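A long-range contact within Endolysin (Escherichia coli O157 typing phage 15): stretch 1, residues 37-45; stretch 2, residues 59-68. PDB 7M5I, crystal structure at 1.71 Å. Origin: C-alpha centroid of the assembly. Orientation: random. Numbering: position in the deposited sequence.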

# COMPACT_ATOMS: atom_id res chain seq x y z
N ILE A 37 -4.90 -14.92 -0.85
CA ILE A 37 -3.94 -15.78 -0.12
C ILE A 37 -2.70 -14.94 0.25
O ILE A 37 -2.45 -13.88 -0.33
CB ILE A 37 -3.55 -17.03 -0.93
CG1 ILE A 37 -3.06 -18.19 -0.04
CG2 ILE A 37 -2.54 -16.67 -2.03
CD1 ILE A 37 -2.95 -19.52 -0.74
N GLY A 38 -1.93 -15.42 1.22
CA GLY A 38 -0.69 -14.76 1.60
C GLY A 38 -0.97 -13.40 2.23
O GLY A 38 -1.92 -13.25 3.06
N TYR A 39 -0.20 -12.39 1.83
CA TYR A 39 -0.35 -10.99 2.29
C TYR A 39 -1.25 -10.22 1.33
O TYR A 39 -0.78 -9.24 0.67
CB TYR A 39 1.01 -10.31 2.42
CG TYR A 39 1.97 -11.02 3.36
CD1 TYR A 39 1.85 -10.86 4.75
CD2 TYR A 39 3.04 -11.74 2.89
CE1 TYR A 39 2.78 -11.42 5.61
CE2 TYR A 39 3.94 -12.37 3.75
CZ TYR A 39 3.82 -12.18 5.13
OH TYR A 39 4.68 -12.76 6.04
N GLY A 40 -2.50 -10.67 1.21
CA GLY A 40 -3.51 -9.95 0.39
C GLY A 40 -3.33 -10.16 -1.12
O GLY A 40 -3.87 -9.38 -1.93
N THR A 41 -2.67 -11.20 -1.50
CA THR A 41 -2.41 -11.54 -2.90
C THR A 41 -3.70 -12.09 -3.54
O THR A 41 -4.29 -13.02 -2.98
CB THR A 41 -1.29 -12.57 -3.02
OG1 THR A 41 -0.11 -11.96 -2.50
CG2 THR A 41 -1.03 -13.03 -4.46
N ILE A 42 -4.06 -11.58 -4.73
CA ILE A 42 -5.20 -12.15 -5.51
C ILE A 42 -4.75 -12.65 -6.90
O ILE A 42 -5.59 -13.25 -7.58
CB ILE A 42 -6.36 -11.15 -5.62
CG1 ILE A 42 -6.01 -9.93 -6.50
CG2 ILE A 42 -6.86 -10.79 -4.22
CD1 ILE A 42 -7.21 -9.01 -6.76
N ARG A 43 -3.48 -12.43 -7.30
CA ARG A 43 -2.93 -12.97 -8.57
C ARG A 43 -1.48 -13.43 -8.32
O ARG A 43 -0.74 -12.68 -7.69
CB ARG A 43 -2.96 -11.88 -9.66
CG ARG A 43 -4.34 -11.34 -10.03
CD ARG A 43 -5.17 -12.24 -10.91
NE ARG A 43 -6.45 -11.63 -11.32
CZ ARG A 43 -7.61 -11.62 -10.62
NH1 ARG A 43 -7.73 -12.19 -9.44
NH2 ARG A 43 -8.69 -11.03 -11.12
N ILE A 44 -1.14 -14.61 -8.82
CA ILE A 44 0.20 -15.25 -8.72
C ILE A 44 0.68 -15.50 -10.14
O ILE A 44 0.01 -16.29 -10.86
CB ILE A 44 0.13 -16.55 -7.89
CG1 ILE A 44 -0.34 -16.25 -6.46
CG2 ILE A 44 1.47 -17.26 -7.94
CD1 ILE A 44 -0.63 -17.48 -5.61
N ASP A 45 1.80 -14.86 -10.52
CA ASP A 45 2.44 -15.07 -11.85
C ASP A 45 1.35 -14.98 -12.91
O ASP A 45 1.29 -15.91 -13.81
CB ASP A 45 3.19 -16.41 -11.88
CG ASP A 45 4.56 -16.30 -11.22
OD1 ASP A 45 5.50 -15.78 -11.90
OD2 ASP A 45 4.72 -16.76 -10.07
N GLN A 59 6.67 -18.36 0.16
CA GLN A 59 5.89 -18.13 -1.08
C GLN A 59 5.12 -16.83 -0.89
O GLN A 59 5.10 -15.98 -1.83
CB GLN A 59 4.95 -19.28 -1.37
CG GLN A 59 5.72 -20.44 -1.94
CD GLN A 59 4.91 -21.69 -2.10
OE1 GLN A 59 4.12 -22.08 -1.27
NE2 GLN A 59 5.15 -22.36 -3.21
N ALA A 60 4.44 -16.63 0.26
CA ALA A 60 3.65 -15.41 0.51
C ALA A 60 4.52 -14.18 0.34
O ALA A 60 4.09 -13.20 -0.27
CB ALA A 60 3.01 -15.45 1.89
N GLU A 61 5.74 -14.19 0.87
CA GLU A 61 6.63 -13.01 0.71
C GLU A 61 6.99 -12.81 -0.77
O GLU A 61 6.95 -11.61 -1.24
CB GLU A 61 7.91 -13.17 1.54
CG GLU A 61 8.76 -11.92 1.51
CD GLU A 61 10.01 -12.12 2.33
OE1 GLU A 61 10.91 -12.76 1.85
OE2 GLU A 61 10.03 -11.70 3.47
N GLN A 62 7.31 -13.91 -1.46
CA GLN A 62 7.66 -13.87 -2.91
C GLN A 62 6.52 -13.19 -3.68
O GLN A 62 6.80 -12.29 -4.55
CB GLN A 62 8.04 -15.27 -3.39
CG GLN A 62 8.09 -15.46 -4.90
CD GLN A 62 8.22 -16.92 -5.32
OE1 GLN A 62 8.70 -17.77 -4.54
NE2 GLN A 62 7.82 -17.25 -6.55
N TYR A 63 5.26 -13.58 -3.42
CA TYR A 63 4.11 -13.07 -4.18
C TYR A 63 3.92 -11.60 -3.85
O TYR A 63 3.54 -10.83 -4.75
CB TYR A 63 2.86 -13.90 -3.89
CG TYR A 63 3.00 -15.36 -4.22
CD1 TYR A 63 3.85 -15.81 -5.21
CD2 TYR A 63 2.28 -16.28 -3.51
CE1 TYR A 63 4.03 -17.16 -5.46
CE2 TYR A 63 2.42 -17.64 -3.76
CZ TYR A 63 3.26 -18.07 -4.75
OH TYR A 63 3.39 -19.40 -5.04
N LEU A 64 4.13 -11.20 -2.61
CA LEU A 64 3.91 -9.79 -2.18
C LEU A 64 5.00 -8.93 -2.88
O LEU A 64 4.64 -7.85 -3.45
CB LEU A 64 3.99 -9.63 -0.67
CG LEU A 64 3.89 -8.18 -0.17
CD1 LEU A 64 2.51 -7.62 -0.47
CD2 LEU A 64 4.19 -8.12 1.32
N LEU A 65 6.24 -9.38 -2.90
CA LEU A 65 7.34 -8.67 -3.61
C LEU A 65 6.97 -8.47 -5.09
O LEU A 65 7.20 -7.35 -5.60
CB LEU A 65 8.65 -9.42 -3.46
CG LEU A 65 9.30 -9.34 -2.08
CD1 LEU A 65 10.48 -10.28 -2.00
CD2 LEU A 65 9.68 -7.91 -1.74
N ALA A 66 6.41 -9.48 -5.72
CA ALA A 66 6.07 -9.41 -7.17
C ALA A 66 4.91 -8.41 -7.32
O ALA A 66 4.97 -7.59 -8.25
CB ALA A 66 5.70 -10.76 -7.70
N ASP A 67 3.91 -8.47 -6.42
CA ASP A 67 2.69 -7.63 -6.40
C ASP A 67 3.12 -6.14 -6.30
O ASP A 67 2.46 -5.28 -6.97
CB ASP A 67 1.81 -7.88 -5.19
CG ASP A 67 0.96 -9.16 -5.12
OD1 ASP A 67 0.74 -9.74 -6.23
OD2 ASP A 67 0.57 -9.58 -3.89
N VAL A 68 4.09 -5.80 -5.44
CA VAL A 68 4.31 -4.37 -5.05
C VAL A 68 5.18 -3.70 -6.12
O VAL A 68 5.24 -2.49 -6.13
CB VAL A 68 4.97 -4.10 -3.69
CG1 VAL A 68 4.14 -4.62 -2.54
CG2 VAL A 68 6.36 -4.61 -3.60
O HOH W 1 1.32 -12.94 -0.50
O HOH W 2 -2.17 -9.90 -6.38
O HOH W 3 1.91 -12.30 -6.83
O HOH W 4 5.86 -14.95 -8.16

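Stretch 2 is helical, and residues 37-45 lay two short strand segments, 37-38 and 43-44, and the turn between them against it. The turn is held by a reciprocal backbone pair, Ile37 N to Thr41 O and Thr41 N to Ile37 O, both 2.9 Å. Together the two stretches bury 470 Å².

The backbones come closest at Ala60, whose CA lies 4.5 Å from Gly38 CA. The small methyl of Ala60 meets glycine directly, CB to Gly38 CA at 3.8 Å; a side chain on Gly38 would point at the helix and crowd Ala60 CB, and the positive phi of Gly38 independently favours glycine. Ala60 CB also packs against Tyr39 CE2 at 3.7 Å, while the edge of the Tyr39 ring faces the backbone, with CE2 3.9 Å from Glu61 N.

One turn on, Tyr63 offers a ring face to Ile44. Ile44 CG2 sits 3.6 Å from Tyr63 CE1 and lies over the ring, 24° off its normal, a CH-pi contact that joins the aliphatic side chain to the aromatic surface. Leu64 continues the apolar packing, its CD2 lying 4.0 Å from Tyr39 CB.

Asp67 provides the direct polar link: Thr41 OG1 donates a hydrogen bond to Asp67 OD2 at 2.8 Å. The same hydroxyl accepts from water 1 (2.6 Å from the water O to Thr41 OG1), which also donates to Ala60 O and accepts from Tyr39 N. This water thus ties the turn to a helical carbonyl that already receives Leu64 N, 3.1 Å from Ala60 O. The other carboxylate oxygen, Asp67 OD1, accepts from water 2, which in turn accepts from Ile42 N, so both oxygens of Asp67 serve to anchor the loop, one directly and one through solvent.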